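Local coordinates for protein cyclopenase asqI (Emericella nidulans, PDB 5YY3) that catalyses, as a zinc-dependent cyclopenase of the tyrosinase family, the conversion of 4'-methoxycyclopenin into 4'-methoxyviridicatin with release of methyl isocyanate during aspoquinolone biosynthesis, at residues T611-D616 against A621-I626; N249-I254 against E259-Y264; E465-N470 against W557-M562; L324-G329 against K340-C345. All coordinates share one frame; numbering follows the deposited sequence.

Contact 1 of 4, residues T611-D616 against A621-I626; sequences TQLTED and ASIRTI
Leu613 lays its two methyl branches over the start of the 621-626 segment. CD2 sits 3.5 Å from Ala621 CB and meets Ile626 tip to tip, with Leu613 CD2 also 3.5 Å from Ile626 CD1. The leucine and Ile623 side chains cross at about a right angle, Leu613 CD1 lying 3.8 Å from Ile623 CG1. The fork at CG lets one leucine serve three apolar neighbours, and with CG beside the backbone N (chi1 -61°) it is held over the other segment; the small methyl of Ala621 suits the place where the backbones come nearest. Of the Gln612 side chain it is CB that touches, 3.8 Å from Ile626 CD1, while the bent chain carries the amide off to Asp414 and Ile415.

The polar closure comes from Asp616. Its OD2 accepts from Ala621 N at 3.2 Å, the donor standing well above the carboxylate plane (55° out of it), and a water links the same OD2 to Ala621 O. OD1 turns instead to Thr618 in the intervening turn, so the carboxylate fastens the chain reversal at several points. Just beyond, Ser622 and Thr625 form a capping box: Ser622 N donates almost straight to Thr625 OG1 at 2.8 Å, while the return bond from Thr625 N to Ser622 OG is weak at 3.4 Å. The short hydroxyl side chains thus satisfy amides at the N-terminus of a helix.

Together these contacts fold the short helices 611-614 and 623-626 against each other across the connection 615-622, ahead of strand 636-644; loop residue Tyr504 also packs on Leu613, and Ile273 of a second subunit touches Asp616.

Contact 2 of 4, residues N249-I254 against E259-Y264; sequences NGYAPI and EHYGGY
With CG between its backbone N and carbonyl carbon (chi1 49°), Tyr264 turns its ring back against Tyr251 CB, while Tyr251, its CG beside the carbonyl carbon (chi1 165°), directs its own ring to meet that of Tyr264 obliquely. Tyr251 CB stands over the face, 3.9 Å from the Tyr264 centroid, a CH-pi contact. Tyr264 OH is held by Asp390, fixing the far end of the ring.

Alongside, the backbones pair. Tyr251 N donates to Tyr264 O at 2.9 Å and Tyr264 N returns a bond to Tyr251 O at 3.1 Å. Gly263 CA also approaches Tyr251 O to 3.1 Å in a CA-H...O contact, a closeness that suits glycine, while Gly250 fits the positive phi (72°) just before the pair.

Farther along, Pro253 CG leans on Tyr261 CE2 at 3.6 Å, the compact, rigid proline giving an apolar edge of CB and CG against the tyrosine ring. A water lies 2.7 Å from Tyr261 OH and also bonds Tyr251 OH.

This is a single antiparallel hydrogen-bonded bridge closing a loop between helices 210-231 and 288-304 of the hemocyanin-type metal domain; the Tyr261 side chain lies about 11 Å from that of the zinc ligand His186.

Contact 3 of 4, residues E465-N470 against W557-M562; sequences EPYEWN and WPQNLM
Van der Waals contact between Tyr467 and Met562 carries this pairing. The methyl Met562 CE comes 3.2 Å from Tyr467 OH; the apolar part is Met562 CB, near the plane of the ring at its edge, 4.4 Å from Tyr467 CE2. Bends at chi2 and chi3 (-71° and -68°) curl the thioether so that its methyl reaches the hydroxyl end of the tyrosine, the two side chains crossing at about a right angle. A flexible methionine suits this place because it can shape itself round a rigid ring, and a tyrosine is long enough to bridge backbones whose nearest CA atoms, Tyr467 and Met562, are 10.1 Å apart.

The hydrogen bonds serve each segment separately. In the loop, Trp557 NE1 donates to Leu561 O at 3.1 Å, in the indole plane but from above the carbonyl plane, and Met562 N closes on Gln559 O at 3.2 Å in the 3-10 turn. On the strand, Tyr467 N and O bond the side chains of Asp529 and Gln432.

Among aromatic and charged neighbours, Tyr467 meets the His464 ring, and Arg224 forms a cation-pi contact with Trp557 while also holding Met562 O.

Strand 461-475 is thus set against a loop resting on helix 180-193, bearer of zinc ligands His186 and His190, so that the ig-like part meets the helical metal-binding part, as in the hemocyanin fold.

Contact 4 of 4, residues L324-G329 against K340-C345; sequences LNFVGG and KLLGGC
Phe326 reaches from its helix to the loop and meets Leu342 at the closer end of the contact: Phe326 CZ is 4.1 Å from Leu342 CD2, with Phe326 CE1 nearly as near at 4.2 Å. The two side chains slide past each other in opposite directions, and the ring meets the methyl obliquely. Phe326 points at the loop from CB outward; its chi1 of -91° is rotated away from a staggered value. Leu342 sets CG beside its backbone N, and this sends CD2 toward the ring. Leu316 of the short strand 316-317 touches both residues, adding to the apolar setting that a large flat phenylalanine and a branched leucine suit.

In the largely helical, metal-binding domain of the hemocyanin type, this joins helix 323-331 to the loop that follows helix 335-339, the chain having doubled back between them.

The solvent side is looser. Leu341 lies exposed, and its CD1 merely approaches the ring obliquely, 4.5 Å from Phe326 CZ. Past Leu342 the chain turns through Gly343 and Gly344, whose positive phi angles (45° and 95°) glycine takes up readily, and a weak bond from Cys345 N to Leu342 O at 3.1 Å spans that turn.

In the fold
Contact 3 is the buried one, while contacts 1, 2 and 4 are partly buried and lie farther from the centre of the chain. Contacts 1 and 3 fall in the ig-like region, contacts 2 and 4 in the metal-domain region, and all four are separate. Chemistry follows place: the local reversals of contacts 1 and 2 combine apolar cover with hydrogen bonds and a bridging water, whereas contacts 3 and 4 each rest on one aromatic residue touching aliphatic side chains by van der Waals contact alone, in contact 3 at its hydroxyl end. Contact 3 also spans the longest separation in sequence, its 557-562 loop touching a zinc-bearing helix; contact 2 lies about 11 Å from a zinc ligand, measured between side chains, whereas the other three are away from the site.

Contact 1 of 4, residues T611-D616 against A621-I626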
loop_
_atom_site.group_PDB
_atom_site.type_symbol
_atom_site.label_atom_id
_atom_site.label_comp_id
_atom_site.label_asym_id
_atom_site.label_seq_id
_atom_site.Cartn_x
_atom_site.Cartn_y
_atom_site.Cartn_z
ATOM N N THR A 611 -23.523 -19.865 -29.960
ATOM C CA THR A 611 -23.840 -21.265 -30.103
ATOM C C THR A 611 -22.567 -22.028 -30.516
ATOM O O THR A 611 -22.387 -23.200 -30.168
ATOM C CB THR A 611 -24.987 -21.441 -31.113
ATOM O OG1 THR A 611 -25.589 -22.718 -30.922
ATOM C CG2 THR A 611 -24.484 -21.337 -32.527
ATOM N N GLN A 612 -21.663 -21.336 -31.208
ATOM C CA GLN A 612 -20.371 -21.907 -31.586
ATOM C C GLN A 612 -19.540 -22.325 -30.363
ATOM O O GLN A 612 -18.684 -23.206 -30.455
ATOM C CB GLN A 612 -19.578 -20.910 -32.438
ATOM C CG GLN A 612 -20.042 -20.784 -33.909
ATOM C CD GLN A 612 -21.357 -20.023 -34.067
ATOM O OE1 GLN A 612 -21.738 -19.225 -33.209
ATOM N NE2 GLN A 612 -22.043 -20.253 -35.179
ATOM N N LEU A 613 -19.799 -21.684 -29.223
ATOM C CA LEU A 613 -19.111 -22.016 -27.978
ATOM C C LEU A 613 -19.933 -22.945 -27.073
ATOM O O LEU A 613 -19.388 -23.904 -26.522
ATOM C CB LEU A 613 -18.751 -20.745 -27.226
ATOM C CG LEU A 613 -17.813 -19.780 -27.949
ATOM C CD1 LEU A 613 -17.531 -18.575 -27.070
ATOM C CD2 LEU A 613 -16.533 -20.487 -28.302
ATOM N N THR A 614 -21.235 -22.687 -26.923
ATOM C CA THR A 614 -22.060 -23.547 -26.075
ATOM C C THR A 614 -22.149 -24.970 -26.622
ATOM O O THR A 614 -22.345 -25.917 -25.852
ATOM C CB THR A 614 -23.486 -23.002 -25.896
ATOM O OG1 THR A 614 -24.093 -22.827 -27.178
ATOM C CG2 THR A 614 -23.457 -21.661 -25.163
ATOM N N GLU A 615 -21.982 -25.130 -27.935
ATOM C CA GLU A 615 -22.059 -26.457 -28.546
ATOM C C GLU A 615 -20.676 -27.035 -28.873
ATOM O O GLU A 615 -20.567 -28.150 -29.377
ATOM C CB GLU A 615 -22.935 -26.414 -29.814
ATOM C CG GLU A 615 -24.414 -26.103 -29.526
ATOM C CD GLU A 615 -25.249 -25.884 -30.791
ATOM O OE1 GLU A 615 -24.671 -25.905 -31.909
ATOM O OE2 GLU A 615 -26.482 -25.679 -30.655
ATOM N N ASP A 616 -19.619 -26.286 -28.576
ATOM C CA ASP A 616 -18.261 -26.799 -28.753
ATOM C C ASP A 616 -18.106 -28.115 -28.005
ATOM O O ASP A 616 -18.509 -28.236 -26.843
ATOM C CB ASP A 616 -17.225 -25.782 -28.269
ATOM C CG ASP A 616 -15.800 -26.297 -28.391
ATOM O OD1 ASP A 616 -15.477 -26.990 -29.387
ATOM O OD2 ASP A 616 -15.004 -26.021 -27.468
ATOM N N ALA A 621 -12.578 -24.082 -28.156
ATOM C CA ALA A 621 -13.189 -22.831 -28.606
ATOM C C ALA A 621 -13.403 -21.839 -27.466
ATOM O O ALA A 621 -13.834 -22.198 -26.360
ATOM C CB ALA A 621 -14.491 -23.105 -29.308
ATOM N N SER A 622 -13.069 -20.587 -27.750
ATOM C CA SER A 622 -13.378 -19.476 -26.866
ATOM C C SER A 622 -13.726 -18.275 -27.739
ATOM O O SER A 622 -13.688 -18.368 -28.967
ATOM C CB SER A 622 -12.204 -19.162 -25.938
ATOM O OG SER A 622 -11.064 -18.762 -26.683
ATOM N N ILE A 623 -14.087 -17.161 -27.112
ATOM C CA ILE A 623 -14.314 -15.930 -27.846
ATOM C C ILE A 623 -13.022 -15.564 -28.572
ATOM O O ILE A 623 -13.039 -15.132 -29.733
ATOM C CB ILE A 623 -14.779 -14.786 -26.909
ATOM C CG1 ILE A 623 -16.200 -15.075 -26.409
ATOM C CG2 ILE A 623 -14.748 -13.443 -27.619
ATOM C CD1 ILE A 623 -16.753 -14.029 -25.455
ATOM N N ARG A 624 -11.896 -15.788 -27.896
ATOM C CA ARG A 624 -10.602 -15.442 -28.458
ATOM C C ARG A 624 -10.286 -16.219 -29.732
ATOM O O ARG A 624 -9.769 -15.635 -30.683
ATOM C CB ARG A 624 -9.493 -15.672 -27.445
ATOM C CG ARG A 624 -8.152 -15.200 -27.960
ATOM C CD ARG A 624 -7.017 -15.964 -27.315
ATOM N NE ARG A 624 -7.170 -16.059 -25.867
ATOM C CZ ARG A 624 -6.551 -15.261 -25.001
ATOM N NH1 ARG A 624 -5.746 -14.290 -25.440
ATOM N NH2 ARG A 624 -6.750 -15.422 -23.698
ATOM N N THR A 625 -10.593 -17.517 -29.762
ATOM C CA THR A 625 -10.275 -18.322 -30.945
ATOM C C THR A 625 -11.143 -17.896 -32.130
ATOM O O THR A 625 -10.647 -17.749 -33.252
ATOM C CB THR A 625 -10.449 -19.837 -30.709
ATOM O OG1 THR A 625 -11.755 -20.102 -30.176
ATOM C CG2 THR A 625 -9.399 -20.366 -29.743
ATOM N N ILE A 626 -12.425 -17.664 -31.870
ATOM C CA ILE A 626 -13.373 -17.319 -32.922
ATOM C C ILE A 626 -13.036 -15.981 -33.548
ATOM O O ILE A 626 -13.041 -15.837 -34.766
ATOM C CB ILE A 626 -14.819 -17.295 -32.381
ATOM C CG1 ILE A 626 -15.313 -18.731 -32.166
ATOM C CG2 ILE A 626 -15.749 -16.531 -33.322
ATOM C CD1 ILE A 626 -16.610 -18.805 -31.401
HETATM O O HOH W 1 -14.742 -24.445 -25.412
#

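Contact 2 of 4, residues N249-I254 against E259-Y264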
loop_
_atom_site.group_PDB
_atom_site.type_symbol
_atom_site.label_atom_id
_atom_site.label_comp_id
_atom_site.label_asym_id
_atom_site.label_seq_id
_atom_site.Cartn_x
_atom_site.Cartn_y
_atom_site.Cartn_z
ATOM N N ASN A 249 -16.895 -1.232 3.359
ATOM C CA ASN A 249 -16.105 -0.004 3.287
ATOM C C ASN A 249 -16.817 1.285 3.691
ATOM O O ASN A 249 -16.165 2.276 4.065
ATOM C CB ASN A 249 -15.546 0.161 1.884
ATOM C CG ASN A 249 -14.449 -0.821 1.612
ATOM O OD1 ASN A 249 -13.601 -1.057 2.468
ATOM N ND2 ASN A 249 -14.489 -1.450 0.449
ATOM N N GLY A 250 -18.140 1.302 3.617
ATOM C CA GLY A 250 -18.840 2.497 4.051
ATOM C C GLY A 250 -18.641 3.618 3.049
ATOM O O GLY A 250 -17.731 3.585 2.234
ATOM N N TYR A 251 -19.494 4.626 3.101
ATOM C CA TYR A 251 -19.493 5.615 2.049
ATOM C C TYR A 251 -19.848 6.981 2.583
ATOM O O TYR A 251 -20.755 7.115 3.406
ATOM C CB TYR A 251 -20.479 5.200 0.945
ATOM C CG TYR A 251 -20.837 6.305 -0.019
ATOM C CD1 TYR A 251 -19.904 6.777 -0.929
ATOM C CD2 TYR A 251 -22.108 6.865 -0.029
ATOM C CE1 TYR A 251 -20.220 7.772 -1.821
ATOM C CE2 TYR A 251 -22.437 7.868 -0.930
ATOM C CZ TYR A 251 -21.481 8.313 -1.821
ATOM O OH TYR A 251 -21.763 9.314 -2.716
ATOM N N ALA A 252 -19.152 7.997 2.094
ATOM C CA ALA A 252 -19.498 9.365 2.425
ATOM C C ALA A 252 -19.548 10.208 1.161
ATOM O O ALA A 252 -18.556 10.286 0.440
ATOM C CB ALA A 252 -18.488 9.936 3.411
ATOM N N PRO A 253 -20.696 10.855 0.889
ATOM C CA PRO A 253 -20.796 11.705 -0.307
ATOM C C PRO A 253 -19.705 12.788 -0.292
ATOM O O PRO A 253 -19.261 13.129 0.808
ATOM C CB PRO A 253 -22.205 12.315 -0.196
ATOM C CG PRO A 253 -22.939 11.452 0.747
ATOM C CD PRO A 253 -21.925 10.887 1.694
ATOM N N ILE A 254 -19.267 13.292 -1.450
ATOM C CA ILE A 254 -18.245 14.349 -1.438
ATOM C C ILE A 254 -18.746 15.531 -0.646
ATOM O O ILE A 254 -19.914 15.924 -0.769
ATOM C CB ILE A 254 -17.848 14.886 -2.810
ATOM C CG1 ILE A 254 -18.126 13.889 -3.905
ATOM C CG2 ILE A 254 -16.375 15.305 -2.808
ATOM C CD1 ILE A 254 -17.630 14.413 -5.176
ATOM N N GLU A 259 -24.217 17.958 3.051
ATOM C CA GLU A 259 -25.237 18.836 3.600
ATOM C C GLU A 259 -26.645 18.305 3.369
ATOM O O GLU A 259 -27.508 18.424 4.237
ATOM C CB GLU A 259 -25.119 20.226 2.979
ATOM C CG GLU A 259 -24.171 21.159 3.701
ATOM C CD GLU A 259 -24.225 22.563 3.134
ATOM O OE1 GLU A 259 -25.344 23.123 3.045
ATOM O OE2 GLU A 259 -23.152 23.103 2.779
ATOM N N HIS A 260 -26.869 17.720 2.193
ATOM C CA HIS A 260 -28.218 17.391 1.737
ATOM C C HIS A 260 -28.577 15.943 1.955
ATOM O O HIS A 260 -29.751 15.624 2.083
ATOM C CB HIS A 260 -28.387 17.736 0.258
ATOM C CG HIS A 260 -27.969 19.127 -0.083
ATOM N ND1 HIS A 260 -28.835 20.196 -0.041
ATOM C CD2 HIS A 260 -26.778 19.626 -0.516
ATOM C CE1 HIS A 260 -28.197 21.297 -0.398
ATOM N NE2 HIS A 260 -26.948 20.972 -0.703
ATOM N N TYR A 261 -27.578 15.064 1.962
ATOM C CA TYR A 261 -27.800 13.671 2.351
ATOM C C TYR A 261 -26.511 13.026 2.847
ATOM O O TYR A 261 -25.411 13.511 2.563
ATOM C CB TYR A 261 -28.381 12.862 1.200
ATOM C CG TYR A 261 -27.455 12.632 0.014
ATOM C CD1 TYR A 261 -27.343 13.576 -1.002
ATOM C CD2 TYR A 261 -26.733 11.451 -0.110
ATOM C CE1 TYR A 261 -26.524 13.364 -2.092
ATOM C CE2 TYR A 261 -25.913 11.224 -1.197
ATOM C CZ TYR A 261 -25.813 12.183 -2.188
ATOM O OH TYR A 261 -24.998 11.945 -3.274
ATOM N N GLY A 262 -26.656 11.939 3.599
ATOM C CA GLY A 262 -25.520 11.274 4.202
ATOM C C GLY A 262 -25.174 9.953 3.542
ATOM O O GLY A 262 -25.817 9.519 2.578
ATOM N N GLY A 263 -24.135 9.314 4.063
ATOM C CA GLY A 263 -23.753 7.997 3.603
ATOM C C GLY A 263 -24.146 6.940 4.616
ATOM O O GLY A 263 -25.253 6.952 5.144
ATOM N N TYR A 264 -23.220 6.029 4.890
ATOM C CA TYR A 264 -23.445 4.938 5.824
ATOM C C TYR A 264 -22.067 4.455 6.289
ATOM O O TYR A 264 -21.078 4.609 5.563
ATOM C CB TYR A 264 -24.265 3.810 5.166
ATOM C CG TYR A 264 -23.733 3.385 3.810
ATOM C CD1 TYR A 264 -22.651 2.525 3.723
ATOM C CD2 TYR A 264 -24.304 3.850 2.620
ATOM C CE1 TYR A 264 -22.142 2.141 2.521
ATOM C CE2 TYR A 264 -23.789 3.461 1.383
ATOM C CZ TYR A 264 -22.705 2.600 1.349
ATOM O OH TYR A 264 -22.152 2.175 0.159
HETATM O O HOH W 2 -24.520 9.352 -3.775
#

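Contact 3 of 4, residues E465-N470 against W557-M562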
loop_
_atom_site.group_PDB
_atom_site.type_symbol
_atom_site.label_atom_id
_atom_site.label_comp_id
_atom_site.label_asym_id
_atom_site.label_seq_id
_atom_site.Cartn_x
_atom_site.Cartn_y
_atom_site.Cartn_z
ATOM N N GLU A 465 -7.106 11.694 -25.227
ATOM C CA GLU A 465 -6.737 12.321 -26.488
ATOM C C GLU A 465 -7.682 11.799 -27.552
ATOM O O GLU A 465 -8.150 10.663 -27.452
ATOM C CB GLU A 465 -5.278 12.028 -26.873
ATOM C CG GLU A 465 -4.241 12.540 -25.889
ATOM C CD GLU A 465 -4.357 14.030 -25.623
ATOM O OE1 GLU A 465 -4.899 14.759 -26.490
ATOM O OE2 GLU A 465 -3.905 14.465 -24.533
ATOM N N PRO A 466 -7.967 12.630 -28.569
ATOM C CA PRO A 466 -8.869 12.244 -29.658
ATOM C C PRO A 466 -8.426 10.949 -30.332
ATOM O O PRO A 466 -7.244 10.788 -30.649
ATOM C CB PRO A 466 -8.779 13.427 -30.624
ATOM C CG PRO A 466 -8.434 14.583 -29.734
ATOM C CD PRO A 466 -7.508 14.024 -28.702
ATOM N N TYR A 467 -9.365 10.024 -30.518
ATOM C CA TYR A 467 -9.054 8.774 -31.187
ATOM C C TYR A 467 -10.007 8.531 -32.354
ATOM O O TYR A 467 -11.004 9.227 -32.542
ATOM C CB TYR A 467 -9.087 7.586 -30.207
ATOM C CG TYR A 467 -10.466 7.153 -29.756
ATOM C CD1 TYR A 467 -11.225 6.270 -30.521
ATOM C CD2 TYR A 467 -11.007 7.606 -28.550
ATOM C CE1 TYR A 467 -12.496 5.874 -30.123
ATOM C CE2 TYR A 467 -12.280 7.198 -28.125
ATOM C CZ TYR A 467 -13.019 6.333 -28.923
ATOM O OH TYR A 467 -14.286 5.922 -28.537
ATOM N N GLU A 468 -9.675 7.528 -33.138
ATOM C CA GLU A 468 -10.508 7.108 -34.236
ATOM C C GLU A 468 -10.321 5.614 -34.366
ATOM O O GLU A 468 -9.357 5.063 -33.857
ATOM C CB GLU A 468 -10.114 7.817 -35.530
ATOM C CG GLU A 468 -8.847 7.220 -36.136
ATOM C CD GLU A 468 -8.363 7.942 -37.369
ATOM O OE1 GLU A 468 -8.376 9.205 -37.387
ATOM O OE2 GLU A 468 -7.978 7.222 -38.324
ATOM N N TRP A 469 -11.239 4.940 -35.024
ATOM C CA TRP A 469 -10.926 3.597 -35.440
ATOM C C TRP A 469 -11.174 3.505 -36.934
ATOM O O TRP A 469 -11.921 4.316 -37.521
ATOM C CB TRP A 469 -11.737 2.554 -34.668
ATOM C CG TRP A 469 -13.227 2.598 -34.859
ATOM C CD1 TRP A 469 -14.096 3.493 -34.310
ATOM C CD2 TRP A 469 -14.025 1.690 -35.641
ATOM N NE1 TRP A 469 -15.393 3.194 -34.686
ATOM C CE2 TRP A 469 -15.376 2.094 -35.505
ATOM C CE3 TRP A 469 -13.729 0.572 -36.433
ATOM C CZ2 TRP A 469 -16.433 1.429 -36.150
ATOM C CZ3 TRP A 469 -14.784 -0.098 -37.069
ATOM C CH2 TRP A 469 -16.118 0.339 -36.923
ATOM N N ASN A 470 -10.515 2.545 -37.561
ATOM C CA ASN A 470 -10.820 2.261 -38.939
ATOM C C ASN A 470 -10.707 0.765 -39.179
ATOM O O ASN A 470 -10.137 0.031 -38.352
ATOM C CB ASN A 470 -9.922 3.065 -39.885
ATOM C CG ASN A 470 -8.446 2.870 -39.608
ATOM O OD1 ASN A 470 -7.859 1.854 -39.989
ATOM N ND2 ASN A 470 -7.830 3.855 -38.965
ATOM N N TRP A 557 -23.244 7.744 -23.241
ATOM C CA TRP A 557 -22.023 7.613 -22.460
ATOM C C TRP A 557 -21.109 8.841 -22.635
ATOM O O TRP A 557 -20.881 9.288 -23.750
ATOM C CB TRP A 557 -21.278 6.338 -22.852
ATOM C CG TRP A 557 -20.287 5.999 -21.815
ATOM C CD1 TRP A 557 -18.925 6.106 -21.904
ATOM C CD2 TRP A 557 -20.578 5.568 -20.490
ATOM N NE1 TRP A 557 -18.350 5.721 -20.717
ATOM C CE2 TRP A 557 -19.346 5.394 -19.823
ATOM C CE3 TRP A 557 -21.768 5.293 -19.793
ATOM C CZ2 TRP A 557 -19.260 4.977 -18.486
ATOM C CZ3 TRP A 557 -21.686 4.855 -18.477
ATOM C CH2 TRP A 557 -20.439 4.708 -17.837
ATOM N N PRO A 558 -20.608 9.404 -21.524
ATOM C CA PRO A 558 -19.760 10.605 -21.633
ATOM C C PRO A 558 -18.512 10.382 -22.523
ATOM O O PRO A 558 -17.835 9.357 -22.390
ATOM C CB PRO A 558 -19.361 10.884 -20.175
ATOM C CG PRO A 558 -20.420 10.207 -19.346
ATOM C CD PRO A 558 -20.841 9.003 -20.121
ATOM N N GLN A 559 -18.232 11.316 -23.426
ATOM C CA GLN A 559 -17.074 11.202 -24.321
ATOM C C GLN A 559 -15.744 11.052 -23.546
ATOM O O GLN A 559 -14.876 10.264 -23.932
ATOM C CB GLN A 559 -17.009 12.421 -25.257
ATOM C CG GLN A 559 -15.873 12.385 -26.283
ATOM C CD GLN A 559 -15.925 11.138 -27.148
ATOM O OE1 GLN A 559 -16.882 10.920 -27.897
ATOM N NE2 GLN A 559 -14.903 10.296 -27.032
ATOM N N ASN A 560 -15.607 11.786 -22.444
ATOM C CA ASN A 560 -14.405 11.721 -21.623
ATOM C C ASN A 560 -14.199 10.375 -20.922
ATOM O O ASN A 560 -13.092 10.096 -20.453
ATOM C CB ASN A 560 -14.418 12.814 -20.568
ATOM C CG ASN A 560 -15.481 12.588 -19.524
ATOM O OD1 ASN A 560 -16.647 12.410 -19.857
ATOM N ND2 ASN A 560 -15.088 12.592 -18.253
ATOM N N LEU A 561 -15.246 9.543 -20.857
ATOM C CA LEU A 561 -15.125 8.224 -20.236
ATOM C C LEU A 561 -15.176 7.103 -21.255
ATOM O O LEU A 561 -15.289 5.939 -20.876
ATOM C CB LEU A 561 -16.239 7.989 -19.197
ATOM C CG LEU A 561 -16.365 9.006 -18.076
ATOM C CD1 LEU A 561 -17.445 8.575 -17.095
ATOM C CD2 LEU A 561 -15.024 9.183 -17.372
ATOM N N MET A 562 -15.117 7.440 -22.543
ATOM C CA MET A 562 -15.281 6.424 -23.585
ATOM C C MET A 562 -14.193 5.382 -23.492
ATOM O O MET A 562 -14.433 4.195 -23.697
ATOM C CB MET A 562 -15.288 7.060 -24.973
ATOM C CG MET A 562 -16.643 7.649 -25.357
ATOM S SD MET A 562 -17.859 6.360 -25.671
ATOM C CE MET A 562 -17.191 5.651 -27.181
#

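Contact 4 of 4, residues L324-G329 against K340-C345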
loop_
_atom_site.group_PDB
_atom_site.type_symbol
_atom_site.label_atom_id
_atom_site.label_comp_id
_atom_site.label_asym_id
_atom_site.label_seq_id
_atom_site.Cartn_x
_atom_site.Cartn_y
_atom_site.Cartn_z
ATOM N N LEU A 324 -34.310 -11.357 -22.723
ATOM C CA LEU A 324 -33.749 -10.211 -21.993
ATOM C C LEU A 324 -34.783 -9.121 -21.724
ATOM O O LEU A 324 -34.792 -8.500 -20.643
ATOM C CB LEU A 324 -32.558 -9.618 -22.744
ATOM C CG LEU A 324 -31.376 -10.578 -22.855
ATOM C CD1 LEU A 324 -30.174 -9.880 -23.494
ATOM C CD2 LEU A 324 -31.028 -11.145 -21.495
ATOM N N ASN A 325 -35.651 -8.896 -22.704
ATOM C CA ASN A 325 -36.705 -7.902 -22.554
ATOM C C ASN A 325 -37.633 -8.263 -21.410
ATOM O O ASN A 325 -38.084 -7.396 -20.659
ATOM C CB ASN A 325 -37.509 -7.763 -23.837
ATOM C CG ASN A 325 -38.288 -6.473 -23.883
ATOM O OD1 ASN A 325 -37.776 -5.418 -23.501
ATOM N ND2 ASN A 325 -39.541 -6.548 -24.328
ATOM N N PHE A 326 -37.908 -9.551 -21.271
ATOM C CA PHE A 326 -38.823 -9.997 -20.234
ATOM C C PHE A 326 -38.136 -10.078 -18.888
ATOM O O PHE A 326 -38.677 -9.609 -17.894
ATOM C CB PHE A 326 -39.447 -11.348 -20.603
ATOM C CG PHE A 326 -40.733 -11.218 -21.364
ATOM C CD1 PHE A 326 -41.937 -10.983 -20.693
ATOM C CD2 PHE A 326 -40.749 -11.298 -22.756
ATOM C CE1 PHE A 326 -43.143 -10.853 -21.403
ATOM C CE2 PHE A 326 -41.951 -11.171 -23.473
ATOM C CZ PHE A 326 -43.146 -10.952 -22.790
ATOM N N VAL A 327 -36.950 -10.672 -18.846
ATOM C CA VAL A 327 -36.201 -10.730 -17.601
ATOM C C VAL A 327 -35.935 -9.316 -17.068
ATOM O O VAL A 327 -36.150 -9.039 -15.892
ATOM C CB VAL A 327 -34.869 -11.481 -17.769
ATOM C CG1 VAL A 327 -34.013 -11.339 -16.492
ATOM C CG2 VAL A 327 -35.122 -12.946 -18.087
ATOM N N GLY A 328 -35.482 -8.425 -17.945
ATOM C CA GLY A 328 -35.241 -7.039 -17.583
ATOM C C GLY A 328 -36.522 -6.335 -17.195
ATOM O O GLY A 328 -36.567 -5.616 -16.187
ATOM N N GLY A 329 -37.571 -6.549 -17.988
ATOM C CA GLY A 329 -38.864 -5.940 -17.728
ATOM C C GLY A 329 -39.460 -6.332 -16.380
ATOM O O GLY A 329 -39.953 -5.485 -15.635
ATOM N N LYS A 340 -49.045 -6.565 -22.463
ATOM C CA LYS A 340 -49.653 -6.280 -23.765
ATOM C C LYS A 340 -49.239 -7.284 -24.845
ATOM O O LYS A 340 -49.652 -7.164 -25.997
ATOM C CB LYS A 340 -49.290 -4.859 -24.226
ATOM C CG LYS A 340 -49.748 -3.760 -23.283
ATOM C CD LYS A 340 -49.470 -2.357 -23.835
ATOM C CE LYS A 340 -50.503 -1.937 -24.879
ATOM N NZ LYS A 340 -50.571 -0.458 -25.079
ATOM N N LEU A 341 -48.426 -8.268 -24.468
ATOM C CA LEU A 341 -47.919 -9.279 -25.394
ATOM C C LEU A 341 -48.414 -10.686 -25.073
ATOM O O LEU A 341 -48.070 -11.643 -25.770
ATOM C CB LEU A 341 -46.396 -9.265 -25.384
ATOM C CG LEU A 341 -45.843 -8.013 -26.045
ATOM C CD1 LEU A 341 -44.341 -7.913 -25.853
ATOM C CD2 LEU A 341 -46.216 -8.065 -27.519
ATOM N N LEU A 342 -49.218 -10.809 -24.023
ATOM C CA LEU A 342 -49.591 -12.115 -23.508
ATOM C C LEU A 342 -51.018 -12.497 -23.894
ATOM O O LEU A 342 -51.625 -13.381 -23.268
ATOM C CB LEU A 342 -49.437 -12.148 -21.985
ATOM C CG LEU A 342 -48.073 -11.766 -21.388
ATOM C CD1 LEU A 342 -48.063 -12.006 -19.879
ATOM C CD2 LEU A 342 -46.922 -12.505 -22.056
ATOM N N GLY A 343 -51.539 -11.823 -24.922
ATOM C CA GLY A 343 -52.851 -12.116 -25.488
ATOM C C GLY A 343 -54.006 -12.336 -24.522
ATOM O O GLY A 343 -54.723 -13.334 -24.618
ATOM N N GLY A 344 -54.183 -11.408 -23.588
ATOM C CA GLY A 344 -55.271 -11.494 -22.630
ATOM C C GLY A 344 -54.891 -12.138 -21.308
ATOM O O GLY A 344 -55.762 -12.472 -20.503
ATOM N N CYS A 345 -53.594 -12.315 -21.080
ATOM C CA CYS A 345 -53.121 -12.887 -19.820
ATOM C C CYS A 345 -52.234 -11.914 -19.044
ATOM O O CYS A 345 -51.685 -10.974 -19.616
ATOM C CB CYS A 345 -52.372 -14.196 -20.079
ATOM S SG CYS A 345 -53.453 -15.660 -20.142
#